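Local atomic coordinates of putative Fe-S biosynthesis protein (Lactobacillus acidophilus, PDB entry 2QGO), a protein that probably takes part in the assembly of iron-sulphur clusters, as a small single-chain member of the Fe-S biosynthesis family. Residues D23-L28 and D56-D61; I27-D32 and H49-W54. All coordinates share one frame; numbering follows the deposited sequence.

In the fold
Both contacts start from strand 25-30, which lies in the mixed sheet between strand 50-55, antiparallel to it, and strand 73-76, parallel to it. Contact 2 is the pairing of 25-30 with 50-55, close to the middle of the chain. In contact 1 the chain has left strand 50-55 and turned into the loop that leads to strand 64-65, so D56-D61 runs back alongside the start of strand 25-30. The centres are about 12 Å apart, and the two contacts share I27 and L28. W54 joins them: its CB lies 3.7 Å from L26 CD2, and its CZ3 is 3.9 Å from K24 CE.

Contact 1: residues D23-L28 and D56-D61; sequences DKILIL and DKVDPD
Three flat groups of loop 56-61 shape this contact: the D56 carboxylate, the peptide between K57 and V58, and the D59 carboxylate. K24 meets the first from the syn side of OD1, with NZ 2.6 Å from that oxygen in a salt bridge. I25 sits squarely over one face of the peptide, its CG1 3.7 Å from K57 C. The D59 carboxylate closes an Asx turn: D61 N donates to OD1 at 2.8 Å from above the carboxylate plane, while OD2 is held by Y37 OH and K36 NZ. The loop thus follows the first residues of strand 25-30 at 26° to them, packed by side chains with no backbone hydrogen bond between the two segments. K24 reaches D56 by a bend at chi2 (-72°) followed by an extended run to NZ, so the two side chains lie alongside and point the same way. An alanine in place of K24 would remove the salt bridge to D56, and would probably leave the start of the loop less firmly tied to the strand and the nearby D23 and D56 carboxylates less well balanced. Farther along, I25 CD1 touches V58 CG1 at 4.2 Å, and Y75 of strand 73-76 packs on both residues. I27 crosses D59 at about a right angle, its CD1 ending 4.1 Å from D59 CB.

Contact 2: residues I27-D32 and H49-W54; sequences ILITDD and HFSIIW
Strands 27-30 and 50-54 run antiparallel, their directions 148° apart and their axes approaching to 4.8 Å. I27 and I53 form one hydrogen-bonded pair, with I27 N to I53 O at 2.7 Å and a nearly straight return bond from I53 N to I27 O (171°). I29 and S51 form the next, where both donors arrive nearly along the C=O axis of their acceptor. The ladder reaches one bond beyond strand 27-30: D31 N to H49 O, 2.9 Å, with the donor above the carbonyl plane. A water then accepts from H49 N and gives a weak bond to D31 O.

On one face, L28 crosses I52 obliquely and CD1 meets CD1 at 3.8 Å. The same CD1 of L28 also nears F50 CB. The other face carries I27, I29, S51 and I53. There I29 keeps CG1 in the crowded position between N and the carbonyl carbon (chi1 59°), and its CD1 lies 4.2 Å from I53 CG1. S51 OG, 3.9 Å from D31 OD2, is buried with no polar partner in the model; D31 OD2 instead accepts from I39 N. At the far end, T30 CG2 presses obliquely against F50 CE2 at 3.5 Å. D31 CB lies 3.7 Å from H49 CD2, and H49 NE2 is bonded to D111 of the neighbouring strand 104-114. This is an antiparallel ladder inside the mixed sheet of the Fe-S biosynthesis fold, joining two strands consecutive in the chain through a long, partly unmodelled loop.

Contact 1: residues D23-L28 and D56-D61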
loop_
_atom_site.group_PDB
_atom_site.type_symbol
_atom_site.label_atom_id
_atom_site.label_comp_id
_atom_site.label_asym_id
_atom_site.label_seq_id
_atom_site.Cartn_x
_atom_site.Cartn_y
_atom_site.Cartn_z
ATOM N N ASP A 23 -11.585 0.057 -3.922
ATOM C CA ASP A 23 -11.998 -0.991 -4.846
ATOM C C ASP A 23 -10.912 -1.319 -5.868
ATOM O O ASP A 23 -11.103 -2.167 -6.734
ATOM C CB ASP A 23 -13.244 -0.516 -5.595
ATOM C CG ASP A 23 -12.959 0.696 -6.485
ATOM O OD1 ASP A 23 -12.495 1.751 -5.964
ATOM O OD2 ASP A 23 -13.184 0.588 -7.716
ATOM N N LYS A 24 -9.778 -0.640 -5.769
ATOM C CA LYS A 24 -8.689 -0.832 -6.710
ATOM C C LYS A 24 -7.701 -1.923 -6.319
ATOM O O LYS A 24 -7.779 -2.507 -5.237
ATOM C CB LYS A 24 -7.911 0.474 -6.856
ATOM C CG LYS A 24 -8.732 1.672 -7.302
ATOM C CD LYS A 24 -9.128 1.567 -8.757
ATOM C CE LYS A 24 -9.748 2.858 -9.243
ATOM N NZ LYS A 24 -10.191 2.715 -10.654
ATOM N N ILE A 25 -6.764 -2.190 -7.226
ATOM C CA ILE A 25 -5.718 -3.150 -6.950
ATOM C C ILE A 25 -4.738 -2.342 -6.107
ATOM O O ILE A 25 -4.224 -1.316 -6.558
ATOM C CB ILE A 25 -5.014 -3.613 -8.243
ATOM C CG1 ILE A 25 -6.022 -4.314 -9.162
ATOM C CG2 ILE A 25 -3.832 -4.515 -7.900
ATOM C CD1 ILE A 25 -6.747 -5.497 -8.516
ATOM N N LEU A 26 -4.496 -2.775 -4.880
ATOM C CA LEU A 26 -3.575 -2.046 -4.012
ATOM C C LEU A 26 -2.271 -2.803 -3.827
ATOM O O LEU A 26 -2.264 -4.022 -3.672
ATOM C CB LEU A 26 -4.210 -1.784 -2.646
ATOM C CG LEU A 26 -5.508 -0.982 -2.672
ATOM C CD1 LEU A 26 -6.024 -0.828 -1.252
ATOM C CD2 LEU A 26 -5.266 0.391 -3.318
ATOM N N ILE A 27 -1.174 -2.061 -3.854
ATOM C CA ILE A 27 0.152 -2.631 -3.689
ATOM C C ILE A 27 0.856 -1.938 -2.534
ATOM O O ILE A 27 1.119 -0.739 -2.590
ATOM C CB ILE A 27 0.994 -2.434 -4.970
ATOM C CG1 ILE A 27 0.320 -3.143 -6.144
ATOM C CG2 ILE A 27 2.416 -2.932 -4.746
ATOM C CD1 ILE A 27 0.940 -2.814 -7.497
ATOM N N LEU A 28 1.146 -2.696 -1.483
ATOM C CA LEU A 28 1.839 -2.156 -0.318
ATOM C C LEU A 28 3.312 -2.500 -0.470
ATOM O O LEU A 28 3.673 -3.661 -0.616
ATOM C CB LEU A 28 1.282 -2.777 0.968
ATOM C CG LEU A 28 1.986 -2.465 2.298
ATOM C CD1 LEU A 28 1.961 -0.956 2.568
ATOM C CD2 LEU A 28 1.285 -3.231 3.437
ATOM N N ASP A 56 -5.331 -0.490 -11.726
ATOM C CA ASP A 56 -6.631 -0.999 -12.154
ATOM C C ASP A 56 -6.602 -2.477 -12.511
ATOM O O ASP A 56 -7.642 -3.114 -12.647
ATOM C CB ASP A 56 -7.177 -0.159 -13.301
ATOM C CG ASP A 56 -7.800 1.126 -12.803
ATOM O OD1 ASP A 56 -8.820 1.038 -12.089
ATOM O OD2 ASP A 56 -7.269 2.218 -13.097
ATOM N N LYS A 57 -5.392 -3.015 -12.632
ATOM C CA LYS A 57 -5.174 -4.422 -12.929
ATOM C C LYS A 57 -3.951 -4.856 -12.134
ATOM O O LYS A 57 -3.147 -4.023 -11.706
ATOM C CB LYS A 57 -4.944 -4.646 -14.427
ATOM C CG LYS A 57 -6.205 -4.465 -15.270
ATOM C CD LYS A 57 -5.993 -4.876 -16.732
ATOM C CE LYS A 57 -6.260 -6.369 -16.968
ATOM N NZ LYS A 57 -5.407 -7.272 -16.133
ATOM N N VAL A 58 -3.816 -6.156 -11.928
ATOM C CA VAL A 58 -2.695 -6.689 -11.169
ATOM C C VAL A 58 -1.358 -6.480 -11.874
ATOM O O VAL A 58 -1.279 -6.481 -13.107
ATOM C CB VAL A 58 -2.891 -8.197 -10.914
ATOM C CG1 VAL A 58 -4.128 -8.425 -10.036
ATOM C CG2 VAL A 58 -3.052 -8.925 -12.248
ATOM N N ASP A 59 -0.312 -6.279 -11.080
ATOM C CA ASP A 59 1.043 -6.111 -11.597
ATOM C C ASP A 59 1.762 -7.426 -11.276
ATOM O O ASP A 59 1.939 -7.771 -10.109
ATOM C CB ASP A 59 1.756 -4.960 -10.880
ATOM C CG ASP A 59 3.143 -4.668 -11.456
ATOM O OD1 ASP A 59 3.822 -5.598 -11.942
ATOM O OD2 ASP A 59 3.560 -3.494 -11.405
ATOM N N PRO A 60 2.171 -8.181 -12.308
ATOM C CA PRO A 60 2.865 -9.453 -12.067
ATOM C C PRO A 60 4.126 -9.354 -11.203
ATOM O O PRO A 60 4.566 -10.352 -10.635
ATOM C CB PRO A 60 3.138 -9.980 -13.483
ATOM C CG PRO A 60 3.099 -8.737 -14.345
ATOM C CD PRO A 60 1.959 -7.957 -13.747
ATOM N N ASP A 61 4.712 -8.164 -11.099
ATOM C CA ASP A 61 5.896 -7.987 -10.255
ATOM C C ASP A 61 5.503 -8.000 -8.771
ATOM O O ASP A 61 6.367 -8.057 -7.891
ATOM C CB ASP A 61 6.602 -6.662 -10.563
ATOM C CG ASP A 61 7.473 -6.730 -11.811
ATOM O OD1 ASP A 61 7.527 -7.804 -12.463
ATOM O OD2 ASP A 61 8.113 -5.698 -12.135
#

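Contact 2: residues I27-D32 and H49-W54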
loop_
_atom_site.group_PDB
_atom_site.type_symbol
_atom_site.label_atom_id
_atom_site.label_comp_id
_atom_site.label_asym_id
_atom_site.label_seq_id
_atom_site.Cartn_x
_atom_site.Cartn_y
_atom_site.Cartn_z
ATOM N N ILE A 27 -1.174 -2.061 -3.854
ATOM C CA ILE A 27 0.152 -2.631 -3.689
ATOM C C ILE A 27 0.856 -1.938 -2.534
ATOM O O ILE A 27 1.119 -0.739 -2.590
ATOM C CB ILE A 27 0.994 -2.434 -4.970
ATOM C CG1 ILE A 27 0.320 -3.143 -6.144
ATOM C CG2 ILE A 27 2.416 -2.932 -4.746
ATOM C CD1 ILE A 27 0.940 -2.814 -7.497
ATOM N N LEU A 28 1.146 -2.696 -1.483
ATOM C CA LEU A 28 1.839 -2.156 -0.318
ATOM C C LEU A 28 3.312 -2.500 -0.470
ATOM O O LEU A 28 3.673 -3.661 -0.616
ATOM C CB LEU A 28 1.282 -2.777 0.968
ATOM C CG LEU A 28 1.986 -2.465 2.298
ATOM C CD1 LEU A 28 1.961 -0.956 2.568
ATOM C CD2 LEU A 28 1.285 -3.231 3.437
ATOM N N ILE A 29 4.168 -1.491 -0.451
ATOM C CA ILE A 29 5.592 -1.740 -0.597
ATOM C C ILE A 29 6.417 -0.766 0.217
ATOM O O ILE A 29 5.907 0.242 0.710
ATOM C CB ILE A 29 6.020 -1.609 -2.060
ATOM C CG1 ILE A 29 5.700 -0.202 -2.552
ATOM C CG2 ILE A 29 5.307 -2.648 -2.906
ATOM C CD1 ILE A 29 6.285 0.117 -3.898
ATOM N N THR A 30 7.698 -1.086 0.368
ATOM C CA THR A 30 8.609 -0.213 1.090
ATOM C C THR A 30 9.026 0.767 0.016
ATOM O O THR A 30 9.019 0.438 -1.167
ATOM C CB THR A 30 9.879 -0.946 1.566
ATOM O OG1 THR A 30 10.657 -1.316 0.422
ATOM C CG2 THR A 30 9.527 -2.196 2.349
ATOM N N ASP A 31 9.382 1.972 0.410
ATOM C CA ASP A 31 9.797 2.953 -0.569
ATOM C C ASP A 31 11.183 3.439 -0.183
ATOM O O ASP A 31 11.313 4.400 0.566
ATOM C CB ASP A 31 8.814 4.125 -0.587
ATOM C CG ASP A 31 9.037 5.045 -1.762
ATOM O OD1 ASP A 31 10.092 4.908 -2.426
ATOM O OD2 ASP A 31 8.167 5.904 -2.019
ATOM N N ASP A 32 12.214 2.765 -0.682
ATOM C CA ASP A 32 13.583 3.148 -0.380
ATOM C C ASP A 32 14.205 3.905 -1.553
ATOM O O ASP A 32 15.419 4.104 -1.600
ATOM C CB ASP A 32 14.418 1.905 -0.053
ATOM C CG ASP A 32 14.544 0.956 -1.226
ATOM O OD1 ASP A 32 13.909 1.198 -2.274
ATOM O OD2 ASP A 32 15.282 -0.038 -1.100
ATOM N N HIS A 49 10.050 3.281 5.476
ATOM C CA HIS A 49 8.908 4.007 4.919
ATOM C C HIS A 49 8.114 3.142 3.939
ATOM O O HIS A 49 8.681 2.325 3.211
ATOM C CB HIS A 49 9.386 5.271 4.206
ATOM C CG HIS A 49 8.281 6.052 3.564
ATOM N ND1 HIS A 49 7.200 6.532 4.272
ATOM C CD2 HIS A 49 8.078 6.416 2.275
ATOM C CE1 HIS A 49 6.375 7.156 3.449
ATOM N NE2 HIS A 49 6.885 7.099 2.230
ATOM N N PHE A 50 6.797 3.319 3.923
ATOM C CA PHE A 50 5.960 2.543 3.019
ATOM C C PHE A 50 4.952 3.396 2.278
ATOM O O PHE A 50 4.667 4.531 2.653
ATOM C CB PHE A 50 5.192 1.450 3.774
ATOM C CG PHE A 50 6.065 0.519 4.564
ATOM C CD1 PHE A 50 6.578 0.909 5.800
ATOM C CD2 PHE A 50 6.374 -0.742 4.081
ATOM C CE1 PHE A 50 7.388 0.051 6.545
ATOM C CE2 PHE A 50 7.188 -1.611 4.823
ATOM C CZ PHE A 50 7.689 -1.208 6.053
ATOM N N SER A 51 4.410 2.839 1.209
ATOM C CA SER A 51 3.399 3.550 0.458
ATOM C C SER A 51 2.421 2.580 -0.166
ATOM O O SER A 51 2.727 1.398 -0.369
ATOM C CB SER A 51 4.049 4.442 -0.611
ATOM O OG SER A 51 4.933 3.716 -1.431
ATOM N N ILE A 52 1.223 3.080 -0.423
ATOM C CA ILE A 52 0.172 2.292 -1.053
ATOM C C ILE A 52 0.084 2.742 -2.497
ATOM O O ILE A 52 -0.155 3.912 -2.777
ATOM C CB ILE A 52 -1.207 2.529 -0.395
ATOM C CG1 ILE A 52 -1.294 1.758 0.922
ATOM C CG2 ILE A 52 -2.328 2.096 -1.350
ATOM C CD1 ILE A 52 -1.190 0.246 0.742
ATOM N N ILE A 53 0.277 1.808 -3.411
ATOM C CA ILE A 53 0.201 2.123 -4.824
ATOM C C ILE A 53 -1.077 1.503 -5.351
ATOM O O ILE A 53 -1.333 0.330 -5.103
ATOM C CB ILE A 53 1.402 1.515 -5.585
ATOM C CG1 ILE A 53 2.708 1.979 -4.940
ATOM C CG2 ILE A 53 1.345 1.893 -7.052
ATOM C CD1 ILE A 53 2.816 3.483 -4.769
ATOM N N TRP A 54 -1.894 2.277 -6.055
ATOM C CA TRP A 54 -3.112 1.700 -6.606
ATOM C C TRP A 54 -3.056 1.560 -8.127
ATOM O O TRP A 54 -2.462 2.385 -8.822
ATOM C CB TRP A 54 -4.355 2.501 -6.183
ATOM C CG TRP A 54 -4.468 3.876 -6.744
ATOM C CD1 TRP A 54 -4.051 5.036 -6.162
ATOM C CD2 TRP A 54 -5.099 4.249 -7.980
ATOM N NE1 TRP A 54 -4.387 6.111 -6.951
ATOM C CE2 TRP A 54 -5.030 5.659 -8.073
ATOM C CE3 TRP A 54 -5.714 3.531 -9.015
ATOM C CZ2 TRP A 54 -5.557 6.365 -9.161
ATOM C CZ3 TRP A 54 -6.239 4.234 -10.105
ATOM C CH2 TRP A 54 -6.154 5.638 -10.166
HETATM O O HOH W 1 12.105 2.847 3.409
#